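Local structure of NAD-dependent protein deacylase 2 (Archaeoglobus fulgidus, 4TWJ) at residues K212-A218 and F227-G233. The protein removes acetyl and other acyl groups from protein lysines, consuming NAD, and by deacetylating the chromatin protein Alba increases its DNA binding and represses transcription. Numbering follows the deposited sequence.
Sequences KMIIVNA and FDVKIIG
Ile-215 lies across the ring of Phe-227, which precedes strand 229-232, and this pair forms the tight part of the contact. Its CB sits over the middle of one ring face, 3.6 Å from the Phe-227 centroid, a CH-pi contact. With CG1 anti to the backbone N (chi1 -173°), Ile-215 carries its CD1 over the ring's CE2-CZ side, 3.6 Å from Phe-227 CE2, while its CG2 lies over Phe-227 CG; Met-213 CB meets Phe-227 CD1 obliquely. On the other sheet face, Ile-214 lies alongside Val-229 and Val-216 alongside Ile-231, under helices 2-14 and 235-249. Strand 229-232 is the outer edge of the parallel Rossmann-type sheet of sirtuins, and 212-217 is its inner neighbour. Parallel bonding alternates through Ile-215, whose N donates to Val-229 O and whose O accepts from Ile-231 N (2.9 Å). At the start, Met-213 O takes two donors, Val-229 N and, more bent, Asp-228 N (2.8 Å). Asp-228 OD1 answers with its anti lone pair, accepting from Met-213 N at 2.8 Å. Here the contact opens to solvent: Lys-212 NZ stays 4.1 Å from Asp-228 OD2, too far for a salt bridge. At the other end, Gly-233 N donates to Asn-217 O from above the carbonyl plane; NAD-binding Asn-217 also bonds Ser-192 O through ND2.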
loop_
_atom_site.group_PDB
_atom_site.type_symbol
_atom_site.label_atom_id
_atom_site.label_comp_id
_atom_site.label_asym_id
_atom_site.label_seq_id
_atom_site.Cartn_x
_atom_site.Cartn_y
_atom_site.Cartn_z
ATOM N N LYS A 212 -1.868 11.991 15.813
ATOM C CA LYS A 212 -0.560 11.550 16.283
ATOM C C LYS A 212 0.062 10.703 15.183
ATOM O O LYS A 212 -0.585 9.796 14.650
ATOM C CB LYS A 212 -0.695 10.739 17.567
ATOM C CG LYS A 212 -1.344 11.495 18.721
ATOM C CD LYS A 212 -0.593 12.759 19.098
ATOM C CE LYS A 212 0.812 12.463 19.593
ATOM N NZ LYS A 212 1.423 13.647 20.259
ATOM N N MET A 213 1.313 11.008 14.850
ATOM C CA MET A 213 1.956 10.465 13.659
ATOM C C MET A 213 3.043 9.461 14.023
ATOM O O MET A 213 3.974 9.785 14.762
ATOM C CB MET A 213 2.565 11.605 12.841
ATOM C CG MET A 213 1.592 12.698 12.429
ATOM S SD MET A 213 0.235 12.161 11.364
ATOM C CE MET A 213 1.147 11.519 9.965
ATOM N N ILE A 214 2.923 8.248 13.483
ATOM C CA ILE A 214 3.879 7.165 13.719
ATOM C C ILE A 214 4.450 6.707 12.378
ATOM O O ILE A 214 3.710 6.580 11.405
ATOM C CB ILE A 214 3.202 5.950 14.400
ATOM C CG1 ILE A 214 2.556 6.357 15.731
ATOM C CG2 ILE A 214 4.203 4.822 14.621
ATOM C CD1 ILE A 214 1.491 5.397 16.206
ATOM N N ILE A 215 5.760 6.467 12.319
ATOM C CA ILE A 215 6.367 5.900 11.112
ATOM C C ILE A 215 7.240 4.699 11.470
ATOM O O ILE A 215 7.989 4.737 12.447
ATOM C CB ILE A 215 7.142 6.966 10.291
ATOM C CG1 ILE A 215 7.617 6.391 8.955
ATOM C CG2 ILE A 215 8.306 7.558 11.079
ATOM C CD1 ILE A 215 7.925 7.464 7.934
ATOM N N VAL A 216 7.101 3.634 10.683
ATOM C CA VAL A 216 7.891 2.419 10.827
ATOM C C VAL A 216 8.509 2.103 9.468
ATOM O O VAL A 216 7.790 1.845 8.504
ATOM C CB VAL A 216 7.021 1.227 11.279
ATOM C CG1 VAL A 216 7.858 -0.043 11.398
ATOM C CG2 VAL A 216 6.326 1.540 12.596
ATOM N N ASN A 217 9.839 2.134 9.402
ATOM C CA ASN A 217 10.567 1.918 8.156
ATOM C C ASN A 217 11.917 1.283 8.427
ATOM O O ASN A 217 12.463 1.428 9.517
ATOM C CB ASN A 217 10.807 3.249 7.436
ATOM C CG ASN A 217 9.712 3.606 6.448
ATOM O OD1 ASN A 217 9.164 2.742 5.763
ATOM N ND2 ASN A 217 9.422 4.898 6.336
ATOM N N ALA A 218 12.461 0.607 7.422
ATOM C CA ALA A 218 13.819 0.069 7.505
ATOM C C ALA A 218 14.870 1.185 7.495
ATOM O O ALA A 218 15.952 1.027 8.068
ATOM C CB ALA A 218 14.068 -0.899 6.359
ATOM N N PHE A 227 6.941 13.272 12.177
ATOM C CA PHE A 227 6.404 12.165 12.959
ATOM C C PHE A 227 6.697 12.290 14.448
ATOM O O PHE A 227 7.794 12.684 14.854
ATOM C CB PHE A 227 6.892 10.832 12.395
ATOM C CG PHE A 227 6.264 10.495 11.074
ATOM C CD1 PHE A 227 5.054 9.819 11.019
ATOM C CD2 PHE A 227 6.856 10.896 9.885
ATOM C CE1 PHE A 227 4.455 9.527 9.806
ATOM C CE2 PHE A 227 6.263 10.607 8.667
ATOM C CZ PHE A 227 5.060 9.924 8.626
ATOM N N ASP A 228 5.697 11.946 15.250
ATOM C CA ASP A 228 5.803 11.997 16.704
ATOM C C ASP A 228 6.578 10.801 17.243
ATOM O O ASP A 228 7.270 10.907 18.264
ATOM C CB ASP A 228 4.406 12.050 17.318
ATOM C CG ASP A 228 3.632 13.267 16.870
ATOM O OD1 ASP A 228 2.624 13.104 16.153
ATOM O OD2 ASP A 228 4.052 14.395 17.209
ATOM N N VAL A 229 6.460 9.671 16.549
ATOM C CA VAL A 229 7.179 8.451 16.879
ATOM C C VAL A 229 7.843 7.914 15.614
ATOM O O VAL A 229 7.180 7.720 14.593
ATOM C CB VAL A 229 6.224 7.377 17.443
ATOM C CG1 VAL A 229 6.947 6.054 17.656
ATOM C CG2 VAL A 229 5.578 7.871 18.732
ATOM N N LYS A 230 9.150 7.678 15.687
ATOM C CA LYS A 230 9.907 7.129 14.567
ATOM C C LYS A 230 10.564 5.821 14.980
ATOM O O LYS A 230 11.320 5.786 15.954
ATOM C CB LYS A 230 10.986 8.112 14.115
ATOM C CG LYS A 230 10.470 9.494 13.748
ATOM C CD LYS A 230 11.578 10.368 13.181
ATOM C CE LYS A 230 12.549 10.851 14.248
ATOM N NZ LYS A 230 11.931 11.827 15.184
ATOM N N ILE A 231 10.271 4.755 14.242
ATOM C CA ILE A 231 10.845 3.441 14.505
ATOM C C ILE A 231 11.611 2.979 13.270
ATOM O O ILE A 231 11.050 2.902 12.176
ATOM C CB ILE A 231 9.758 2.401 14.857
ATOM C CG1 ILE A 231 9.013 2.812 16.132
ATOM C CG2 ILE A 231 10.374 1.015 15.029
ATOM C CD1 ILE A 231 7.709 2.074 16.351
ATOM N N ILE A 232 12.898 2.691 13.452
ATOM C CA ILE A 232 13.718 2.098 12.404
ATOM C C ILE A 232 13.812 0.602 12.667
ATOM O O ILE A 232 14.324 0.184 13.707
ATOM C CB ILE A 232 15.135 2.713 12.363
ATOM C CG1 ILE A 232 15.079 4.184 11.924
ATOM C CG2 ILE A 232 16.051 1.911 11.440
ATOM C CD1 ILE A 232 14.767 4.406 10.456
ATOM N N GLY A 233 13.314 -0.196 11.729
ATOM C CA GLY A 233 13.363 -1.647 11.849
ATOM C C GLY A 233 12.578 -2.345 10.761
ATOM O O GLY A 233 12.033 -1.697 9.866
#